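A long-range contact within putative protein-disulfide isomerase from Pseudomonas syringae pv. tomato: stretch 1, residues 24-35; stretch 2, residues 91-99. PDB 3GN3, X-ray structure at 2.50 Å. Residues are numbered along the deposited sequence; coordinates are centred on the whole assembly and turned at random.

Stretch 1, residues 24-35: PTCPFSVKAFFK
Stretch 2 (91-99) ASHREEFEF

Stretch 1 enters as a loop and turns helical from Pro27; stretch 2 carries the last residues of a helix (Ala91, Ser92), leaves it at His93 (phi/psi -118/43) and passes through a 3-10 segment at Glu95 and Glu96. The stretches run in opposite senses, Thr25 CA 5.4 Å from Arg94 CA and Val30 CA 5.5 Å from Ala91 CA, and 431 Å² is buried in all. Thr25 (phi/psi -111/19, chi1 p) sits against Phe97 and Glu98: its CG2 lies 3.5 Å from Phe97 O, while its OG1 is 3.7 Å from Glu98 CG. Thr25 O, a neutral backbone carbonyl, accepts the hydrogen bond that joins the stretches, from the cationic Arg94 NH1 at 2.9 Å and 156°, near the guanidinium plane; Arg94 reaches it with chi1 to chi3 t, t, p and chi4 79°. Cys26 caps the helix, its SG accepting from Ser29 N at 3.3 Å. Pro27 CD lies over one guanidinium face, 4.0 Å from Arg94 NH1. Val30 (chi1 t) points toward stretch 2, its CG2 packing on aliphatic Arg94 CD at 3.7 Å and Ala91 CB at 3.9 Å. One turn on, Phe33 (t) and Phe34 (m) complete the apolar contact with this small methyl: Phe33 CD2 and Phe34 CE2 lie 4.1 and 3.7 Å from Ala91 CB. Ser92 OG meets the Phe34 ring edge, 3.9 Å from Phe34 CZ.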

# COMPACT_ATOMS: atom_id res chain seq x y z
N PRO A 24 19.98 -4.72 -6.55
CA PRO A 24 21.27 -4.77 -7.28
C PRO A 24 21.87 -6.16 -7.50
O PRO A 24 22.66 -6.35 -8.44
CB PRO A 24 22.22 -3.93 -6.41
CG PRO A 24 21.31 -3.16 -5.47
CD PRO A 24 20.09 -3.99 -5.28
N THR A 25 21.52 -7.13 -6.65
CA THR A 25 22.04 -8.49 -6.79
C THR A 25 20.98 -9.50 -7.23
O THR A 25 21.16 -10.71 -7.04
CB THR A 25 22.72 -9.01 -5.49
OG1 THR A 25 21.77 -9.03 -4.41
CG2 THR A 25 23.90 -8.15 -5.11
N CYS A 26 19.88 -9.02 -7.78
CA CYS A 26 18.80 -9.91 -8.22
C CYS A 26 18.94 -10.20 -9.72
O CYS A 26 19.08 -9.28 -10.51
CB CYS A 26 17.45 -9.31 -7.86
SG CYS A 26 16.04 -9.69 -8.96
N PRO A 27 18.89 -11.48 -10.11
CA PRO A 27 19.15 -11.84 -11.53
C PRO A 27 18.21 -11.14 -12.52
O PRO A 27 18.67 -10.68 -13.59
CB PRO A 27 18.94 -13.37 -11.55
CG PRO A 27 18.19 -13.70 -10.29
CD PRO A 27 18.57 -12.66 -9.28
N PHE A 28 16.93 -11.05 -12.17
CA PHE A 28 15.93 -10.42 -13.03
C PHE A 28 16.15 -8.93 -13.09
O PHE A 28 15.95 -8.31 -14.16
CB PHE A 28 14.52 -10.77 -12.55
CG PHE A 28 14.30 -12.24 -12.33
CD1 PHE A 28 14.12 -13.10 -13.42
CD2 PHE A 28 14.32 -12.77 -11.04
CE1 PHE A 28 13.95 -14.50 -13.23
CE2 PHE A 28 14.15 -14.15 -10.83
CZ PHE A 28 13.96 -15.02 -11.93
N SER A 29 16.55 -8.36 -11.95
CA SER A 29 16.87 -6.94 -11.86
C SER A 29 18.03 -6.58 -12.77
O SER A 29 17.93 -5.64 -13.55
CB SER A 29 17.16 -6.51 -10.42
OG SER A 29 15.98 -6.52 -9.64
N VAL A 30 19.11 -7.36 -12.69
CA VAL A 30 20.30 -7.23 -13.55
C VAL A 30 19.92 -7.24 -15.04
O VAL A 30 20.31 -6.34 -15.80
CB VAL A 30 21.33 -8.35 -13.22
CG1 VAL A 30 22.42 -8.45 -14.29
CG2 VAL A 30 21.94 -8.13 -11.83
N LYS A 31 19.15 -8.24 -15.44
CA LYS A 31 18.61 -8.34 -16.79
C LYS A 31 17.90 -7.02 -17.20
O LYS A 31 18.21 -6.44 -18.25
CB LYS A 31 17.68 -9.54 -16.85
CG LYS A 31 17.35 -10.05 -18.21
CD LYS A 31 17.33 -11.59 -18.14
CE LYS A 31 16.22 -12.19 -18.99
NZ LYS A 31 14.87 -12.02 -18.31
N ALA A 32 16.98 -6.52 -16.37
CA ALA A 32 16.30 -5.26 -16.69
C ALA A 32 17.28 -4.08 -16.67
O ALA A 32 17.16 -3.14 -17.48
CB ALA A 32 15.12 -5.00 -15.74
N PHE A 33 18.25 -4.13 -15.76
CA PHE A 33 19.22 -3.05 -15.61
C PHE A 33 20.00 -2.84 -16.91
O PHE A 33 20.07 -1.73 -17.43
CB PHE A 33 20.17 -3.34 -14.43
CG PHE A 33 21.31 -2.37 -14.33
CD1 PHE A 33 21.09 -1.06 -13.90
CD2 PHE A 33 22.60 -2.76 -14.70
CE1 PHE A 33 22.15 -0.16 -13.81
CE2 PHE A 33 23.68 -1.86 -14.61
CZ PHE A 33 23.45 -0.56 -14.16
N PHE A 34 20.58 -3.92 -17.41
CA PHE A 34 21.26 -3.91 -18.70
C PHE A 34 20.39 -3.58 -19.93
O PHE A 34 20.91 -3.55 -21.04
CB PHE A 34 22.05 -5.22 -18.92
CG PHE A 34 23.30 -5.33 -18.07
CD1 PHE A 34 24.30 -4.35 -18.13
CD2 PHE A 34 23.48 -6.41 -17.22
CE1 PHE A 34 25.46 -4.44 -17.34
CE2 PHE A 34 24.64 -6.52 -16.43
CZ PHE A 34 25.63 -5.53 -16.50
N LYS A 35 19.10 -3.31 -19.75
CA LYS A 35 18.26 -2.90 -20.88
C LYS A 35 17.90 -1.43 -20.81
O LYS A 35 17.25 -0.89 -21.72
CB LYS A 35 16.98 -3.74 -20.95
CG LYS A 35 17.20 -5.20 -21.38
CD LYS A 35 15.87 -5.88 -21.73
CE LYS A 35 16.02 -7.38 -21.71
NZ LYS A 35 14.72 -8.08 -21.88
N ALA A 91 26.23 -5.90 -10.82
CA ALA A 91 25.49 -6.63 -11.86
C ALA A 91 26.36 -7.63 -12.65
O ALA A 91 25.99 -8.80 -12.78
CB ALA A 91 24.80 -5.66 -12.79
N SER A 92 27.52 -7.18 -13.14
CA SER A 92 28.48 -8.04 -13.87
C SER A 92 29.03 -9.20 -13.08
O SER A 92 29.34 -10.24 -13.65
CB SER A 92 29.67 -7.23 -14.34
OG SER A 92 29.23 -6.12 -15.08
N HIS A 93 29.18 -9.02 -11.77
CA HIS A 93 29.68 -10.08 -10.89
C HIS A 93 28.60 -10.43 -9.86
O HIS A 93 28.90 -10.60 -8.67
CB HIS A 93 30.95 -9.61 -10.20
CG HIS A 93 32.06 -9.23 -11.14
ND1 HIS A 93 32.22 -7.95 -11.62
CD2 HIS A 93 33.06 -9.97 -11.67
CE1 HIS A 93 33.28 -7.92 -12.41
NE2 HIS A 93 33.81 -9.13 -12.45
N ARG A 94 27.36 -10.53 -10.31
CA ARG A 94 26.21 -10.67 -9.43
C ARG A 94 26.40 -11.80 -8.44
O ARG A 94 26.28 -11.62 -7.21
CB ARG A 94 24.93 -10.90 -10.25
CG ARG A 94 23.69 -10.67 -9.44
CD ARG A 94 22.50 -11.36 -10.03
NE ARG A 94 22.72 -12.79 -10.12
CZ ARG A 94 22.60 -13.65 -9.11
NH1 ARG A 94 22.26 -13.22 -7.91
NH2 ARG A 94 22.83 -14.93 -9.31
N GLU A 95 26.74 -12.96 -8.97
CA GLU A 95 26.86 -14.13 -8.16
C GLU A 95 27.82 -13.94 -6.99
O GLU A 95 27.58 -14.46 -5.91
CB GLU A 95 27.31 -15.27 -9.02
CG GLU A 95 27.02 -16.59 -8.41
CD GLU A 95 27.05 -17.68 -9.44
OE1 GLU A 95 25.96 -18.24 -9.71
OE2 GLU A 95 28.15 -17.95 -10.00
N GLU A 96 28.88 -13.17 -7.19
CA GLU A 96 29.89 -12.94 -6.16
C GLU A 96 29.41 -12.05 -5.03
O GLU A 96 30.10 -11.89 -4.02
CB GLU A 96 31.12 -12.28 -6.76
CG GLU A 96 32.02 -13.18 -7.58
CD GLU A 96 32.95 -12.32 -8.44
OE1 GLU A 96 33.76 -11.56 -7.85
OE2 GLU A 96 32.84 -12.40 -9.69
N PHE A 97 28.26 -11.41 -5.21
CA PHE A 97 27.72 -10.55 -4.18
C PHE A 97 26.41 -11.14 -3.63
O PHE A 97 25.57 -10.42 -3.10
CB PHE A 97 27.48 -9.16 -4.73
CG PHE A 97 28.73 -8.41 -5.08
CD1 PHE A 97 29.48 -7.78 -4.09
CD2 PHE A 97 29.14 -8.30 -6.42
CE1 PHE A 97 30.64 -7.07 -4.41
CE2 PHE A 97 30.28 -7.59 -6.76
CZ PHE A 97 31.04 -6.96 -5.75
N GLU A 98 26.22 -12.45 -3.78
CA GLU A 98 25.02 -13.09 -3.28
C GLU A 98 25.36 -14.39 -2.56
O GLU A 98 26.53 -14.63 -2.25
CB GLU A 98 23.99 -13.28 -4.39
CG GLU A 98 22.63 -12.60 -4.08
CD GLU A 98 21.95 -13.13 -2.79
OE1 GLU A 98 22.26 -12.66 -1.66
OE2 GLU A 98 21.07 -14.01 -2.91
N PHE A 99 24.35 -15.21 -2.26
CA PHE A 99 24.56 -16.41 -1.47
C PHE A 99 23.88 -17.59 -2.15
O PHE A 99 22.76 -17.45 -2.65
CB PHE A 99 23.97 -16.24 -0.05
CG PHE A 99 24.71 -15.23 0.82
CD1 PHE A 99 25.56 -15.67 1.84
CD2 PHE A 99 24.51 -13.85 0.66
CE1 PHE A 99 26.23 -14.77 2.67
CE2 PHE A 99 25.18 -12.92 1.48
CZ PHE A 99 26.05 -13.39 2.49